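Local coordinates for putative O-acetylhomoserine (Thiol)-lyase (Campylobacter jejuni, PDB 4OC9), which probably uses pyridoxal 5'-phosphate to make homocysteine from O-acetylhomoserine and sulfide, at residues 301-304 and 305-309; 106-109 and 110-114. All blocks are in the same frame, centred on the assembly; numbering follows the deposited sequence. Where two conformers were deposited one is given.

Contact 1. Residues 301-304 and 305-309; sequences EKVA and NFLNS
The last turns of the long helix 276-309 are held by a ladder of i to i+4 backbone bonds, in which residues 301-304 supply four carbonyls and Asn305 to Asn308 answer with their amides. Asn305 N reaches Glu301 O at 2.9 Å and Phe306 N reaches Lys302 O at 3.0 Å. The straightest rung joins Leu307 N to Val303 O at 2.9 Å, with an N-H...O angle of 171°; Asn308 N closes the set on Ala304 O at 2.8 Å.

Two pairs of side chains run along the helix one turn apart. On the inner flank Val303 and Leu307 lie side by side and point the same way, and their branches touch at 3.9 Å between Val303 CG1 and Leu307 CD1. The valine meets Leu307 with this branch because CG1 is anti to the backbone N (chi1 171°). Leu343 and Phe345 of strand 342-346 and Ile422 of helix 411-422 extend this apolar patch around Leu307, while the side chain of Phe306 packs on Ile415 of the same helix.

On the outer flank Glu301 and Asn305 are also alongside each other, but they meet through Glu301 CG and Asn305 ND2, 4.1 Å apart, with carboxylate and amide planes 78° apart.

The chemistry is thus divided by side: the carbonyls are spent inside the helix, aliphatic branches face strand 342-346 and helix 411-422, and the carboxylate and amide stay on the more exposed flank.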
loop_
_atom_site.group_PDB
_atom_site.type_symbol
_atom_site.label_atom_id
_atom_site.label_comp_id
_atom_site.label_asym_id
_atom_site.label_seq_id
_atom_site.Cartn_x
_atom_site.Cartn_y
_atom_site.Cartn_z
ATOM N N GLU D 301 -4.805 26.216 -21.309
ATOM C CA GLU D 301 -5.033 27.477 -22.005
ATOM C C GLU D 301 -4.149 27.612 -23.232
ATOM O O GLU D 301 -4.638 27.995 -24.287
ATOM C CB GLU D 301 -4.878 28.644 -21.067
ATOM C CG GLU D 301 -5.304 29.962 -21.679
ATOM C CD GLU D 301 -5.470 31.011 -20.527
ATOM O OE1 GLU D 301 -5.298 32.271 -20.616
ATOM O OE2 GLU D 301 -5.839 30.507 -19.430
ATOM N N LYS D 302 -2.875 27.259 -23.108
ATOM C CA LYS D 302 -1.953 27.328 -24.241
ATOM C C LYS D 302 -2.336 26.358 -25.339
ATOM O O LYS D 302 -2.320 26.720 -26.521
ATOM C CB LYS D 302 -0.582 27.072 -23.810
ATOM C CG LYS D 302 -0.070 28.153 -22.887
ATOM C CD LYS D 302 1.292 27.779 -22.332
ATOM C CE LYS D 302 1.794 28.838 -21.373
ATOM N NZ LYS D 302 3.073 28.374 -20.780
ATOM N N VAL D 303 -2.748 25.160 -24.958
ATOM C CA VAL D 303 -3.187 24.167 -25.921
ATOM C C VAL D 303 -4.480 24.687 -26.578
ATOM O O VAL D 303 -4.665 24.562 -27.790
ATOM C CB VAL D 303 -3.445 22.791 -25.262
ATOM C CG1 VAL D 303 -4.109 21.813 -26.212
ATOM C CG2 VAL D 303 -2.149 22.212 -24.736
ATOM N N ALA D 304 -5.372 25.266 -25.796
ATOM C CA ALA D 304 -6.618 25.779 -26.345
ATOM C C ALA D 304 -6.364 26.871 -27.384
ATOM O O ALA D 304 -6.944 26.850 -28.473
ATOM C CB ALA D 304 -7.496 26.314 -25.233
ATOM N N ASN D 305 -5.497 27.813 -27.049
ATOM C CA ASN D 305 -5.153 28.899 -27.976
ATOM C C ASN D 305 -4.545 28.367 -29.280
ATOM O O ASN D 305 -4.808 28.881 -30.362
ATOM C CB ASN D 305 -4.210 29.922 -27.318
ATOM C CG ASN D 305 -4.880 30.694 -26.205
ATOM O OD1 ASN D 305 -6.109 30.804 -26.168
ATOM N ND2 ASN D 305 -4.088 31.273 -25.323
ATOM N N PHE D 306 -3.691 27.354 -29.151
ATOM C CA PHE D 306 -3.047 26.720 -30.301
ATOM C C PHE D 306 -4.082 26.051 -31.180
ATOM O O PHE D 306 -4.068 26.225 -32.384
ATOM C CB PHE D 306 -2.011 25.691 -29.844
ATOM C CG PHE D 306 -1.639 24.702 -30.915
ATOM C CD1 PHE D 306 -0.740 25.015 -31.906
ATOM C CD2 PHE D 306 -2.193 23.467 -30.907
ATOM C CE1 PHE D 306 -0.422 24.095 -32.881
ATOM C CE2 PHE D 306 -1.878 22.533 -31.870
ATOM C CZ PHE D 306 -1.010 22.857 -32.873
ATOM N N LEU D 307 -4.947 25.247 -30.581
ATOM C CA LEU D 307 -5.966 24.586 -31.350
ATOM C C LEU D 307 -6.894 25.609 -32.031
ATOM O O LEU D 307 -7.298 25.437 -33.184
ATOM C CB LEU D 307 -6.823 23.678 -30.449
ATOM C CG LEU D 307 -6.142 22.444 -29.833
ATOM C CD1 LEU D 307 -6.998 21.769 -28.793
ATOM C CD2 LEU D 307 -5.743 21.466 -30.928
ATOM N N ASN D 308 -7.235 26.655 -31.290
ATOM C CA ASN D 308 -8.136 27.662 -31.776
ATOM C C ASN D 308 -7.660 28.420 -33.013
ATOM O O ASN D 308 -8.452 29.012 -33.713
ATOM C CB ASN D 308 -8.364 28.699 -30.684
ATOM C CG ASN D 308 -9.471 29.682 -31.043
ATOM O OD1 ASN D 308 -10.607 29.294 -31.328
ATOM N ND2 ASN D 308 -9.172 30.954 -30.904
ATOM N N SER D 309 -6.349 28.422 -33.249
ATOM C CA SER D 309 -5.777 29.115 -34.396
ATOM C C SER D 309 -5.334 28.198 -35.507
ATOM O O SER D 309 -4.918 28.670 -36.556
ATOM C CB SER D 309 -4.519 29.863 -33.958
ATOM O OG SER D 309 -4.806 30.793 -32.940
#

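Contact 2. Residues 106-109 and 110-114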
loop_
_atom_site.group_PDB
_atom_site.type_symbol
_atom_site.label_atom_id
_atom_site.label_comp_id
_atom_site.label_asym_id
_atom_site.label_seq_id
_atom_site.Cartn_x
_atom_site.Cartn_y
_atom_site.Cartn_z
ATOM N N ASN D 106 -28.744 18.262 -18.356
ATOM C CA ASN D 106 -28.592 17.543 -19.609
ATOM C C ASN D 106 -27.131 17.548 -20.048
ATOM O O ASN D 106 -26.768 16.956 -21.060
ATOM C CB ASN D 106 -29.466 18.156 -20.704
ATOM C CG ASN D 106 -29.056 19.585 -21.076
ATOM O OD1 ASN D 106 -28.410 20.316 -20.315
ATOM N ND2 ASN D 106 -29.478 20.002 -22.244
ATOM N N LYS D 107 -26.296 18.272 -19.309
ATOM C CA LYS D 107 -24.864 18.334 -19.625
ATOM C C LYS D 107 -24.001 17.852 -18.430
ATOM O O LYS D 107 -23.538 18.657 -17.620
ATOM C CB LYS D 107 -24.441 19.727 -20.091
ATOM C CG LYS D 107 -25.165 20.169 -21.345
ATOM C CD LYS D 107 -24.641 21.471 -21.906
ATOM C CE LYS D 107 -25.484 21.866 -23.081
ATOM N NZ LYS D 107 -24.930 23.047 -23.774
ATOM N N ILE D 108 -23.857 16.528 -18.344
ATOM C CA ILE D 108 -23.084 15.888 -17.297
ATOM C C ILE D 108 -22.314 14.665 -17.781
ATOM O O ILE D 108 -22.424 14.256 -18.941
ATOM C CB ILE D 108 -23.950 15.428 -16.128
ATOM C CG1 ILE D 108 -24.972 14.383 -16.604
ATOM C CG2 ILE D 108 -24.604 16.631 -15.482
ATOM C CD1 ILE D 108 -25.888 13.858 -15.512
ATOM N N TYR D 109 -21.532 14.111 -16.852
ATOM C CA TYR D 109 -20.740 12.941 -17.095
ATOM C C TYR D 109 -21.651 11.813 -17.523
ATOM O O TYR D 109 -22.670 11.558 -16.898
ATOM C CB TYR D 109 -19.880 12.603 -15.847
ATOM C CG TYR D 109 -19.147 11.294 -15.949
ATOM C CD1 TYR D 109 -18.103 11.122 -16.840
ATOM C CD2 TYR D 109 -19.450 10.246 -15.080
ATOM C CE1 TYR D 109 -17.421 9.918 -16.920
ATOM C CE2 TYR D 109 -18.771 9.041 -15.140
ATOM C CZ TYR D 109 -17.756 8.869 -16.058
ATOM O OH TYR D 109 -17.091 7.660 -16.107
ATOM N N GLY D 110 -21.260 11.160 -18.613
ATOM C CA GLY D 110 -22.005 10.049 -19.200
ATOM C C GLY D 110 -22.429 8.987 -18.218
ATOM O O GLY D 110 -23.578 8.511 -18.241
ATOM N N GLY D 111 -21.504 8.593 -17.361
ATOM C CA GLY D 111 -21.805 7.592 -16.363
ATOM C C GLY D 111 -22.898 8.090 -15.431
ATOM O O GLY D 111 -23.844 7.361 -15.124
ATOM N N THR D 112 -22.794 9.331 -14.978
ATOM C CA THR D 112 -23.793 9.873 -14.067
ATOM C C THR D 112 -25.146 9.967 -14.783
ATOM O O THR D 112 -26.220 9.859 -14.163
ATOM C CB THR D 112 -23.407 11.275 -13.588
ATOM O OG1 THR D 112 -22.068 11.260 -13.086
ATOM C CG2 THR D 112 -24.345 11.759 -12.505
ATOM N N GLN D 113 -25.101 10.195 -16.081
ATOM C CA GLN D 113 -26.326 10.317 -16.863
ATOM C C GLN D 113 -27.038 8.982 -16.920
ATOM O O GLN D 113 -28.257 8.920 -16.756
ATOM C CB GLN D 113 -25.997 10.899 -18.248
ATOM C CG GLN D 113 -27.178 11.164 -19.145
ATOM C CD GLN D 113 -26.769 12.002 -20.334
ATOM O OE1 GLN D 113 -25.629 12.470 -20.425
ATOM N NE2 GLN D 113 -27.707 12.227 -21.246
ATOM N N THR D 114 -26.273 7.929 -17.150
ATOM C CA THR D 114 -26.811 6.559 -17.196
ATOM C C THR D 114 -27.374 6.182 -15.820
ATOM O O THR D 114 -28.469 5.647 -15.710
ATOM C CB THR D 114 -25.745 5.561 -17.616
ATOM O OG1 THR D 114 -25.327 5.877 -18.956
ATOM C CG2 THR D 114 -26.283 4.187 -17.604
#
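The Tyr109 ring lies against the first turn of helix 110-119, with Gly111 N over one face, 3.4 Å above the plane and offset toward the rim. At the edge, in the plane of the ring, sits Thr112 OG1, 3.4 Å from Tyr109 CD2; the two side chains cross at about a right angle. The ring is swung over the start of the helix by chi1 of 173°, which sets CG beside the carbonyl carbon, and Tyr109 CE2 comes to 3.6 Å from Gly111 CA. With no side chain on Gly111, the ring can settle directly on the backbone. Its phenol end reaches across the subunit interface, where Tyr109 OH is hydrogen-bonded to Arg56 of the second subunit. This placement is consistent with the tyrosine that stacks on the pyridoxal phosphate ring in related trans-sulfuration enzymes; here Lys206 is the predicted cofactor-bearing lysine.

Tyr109 occupies the N-cap position, and its carbonyl begins the helical bonding: Gln113 N donates to Tyr109 O at 2.9 Å, though the N-H...O angle is a bent 144°. The next rung follows from Thr114 N to Gly110 O at 3.0 Å.

Ile108 packs on the same turn from the loop. Its CD1 lies 3.8 Å from Gln113 N and 4.0 Å from Thr112 CG2, while CG1 meets the CB of Gln113, so the isoleucine straddles two successive helical residues.

This loop leads from strand 101-105 into helix 110-119. Glu152, at the end of the neighbouring strand 146-152, accepts a hydrogen bond from Tyr109 N through OE2 and also touches Ile108. Met85 of helix 84-93 packs on both Tyr109 and Thr112, Phe150 adds to the threonine's surroundings, and Glu391 of helix 389-394 meets Gln113.

Coming from the N terminus, the chain meets contact 2 first, where the loop after strand 101-105 leads into helix 110-119 beside the seven-stranded sheet. Almost two hundred residues later it reaches contact 1, at the far end of helix 276-309, just before strand 315-317 opens the five-stranded sheet. The two are in series, neither nested nor crossed, and each is local, spanning only adjoining residues. The centres of contacts 1 and 2 lie 27 Å apart. The nearest atoms of contacts 1 and 2 are about 17 Å apart, so they do not touch. Contact 2 joins the loop after strand 101-105 to helix 110-119 and borders the second subunit; contact 1 brings the helix end against strand 342-346 and helix 411-422.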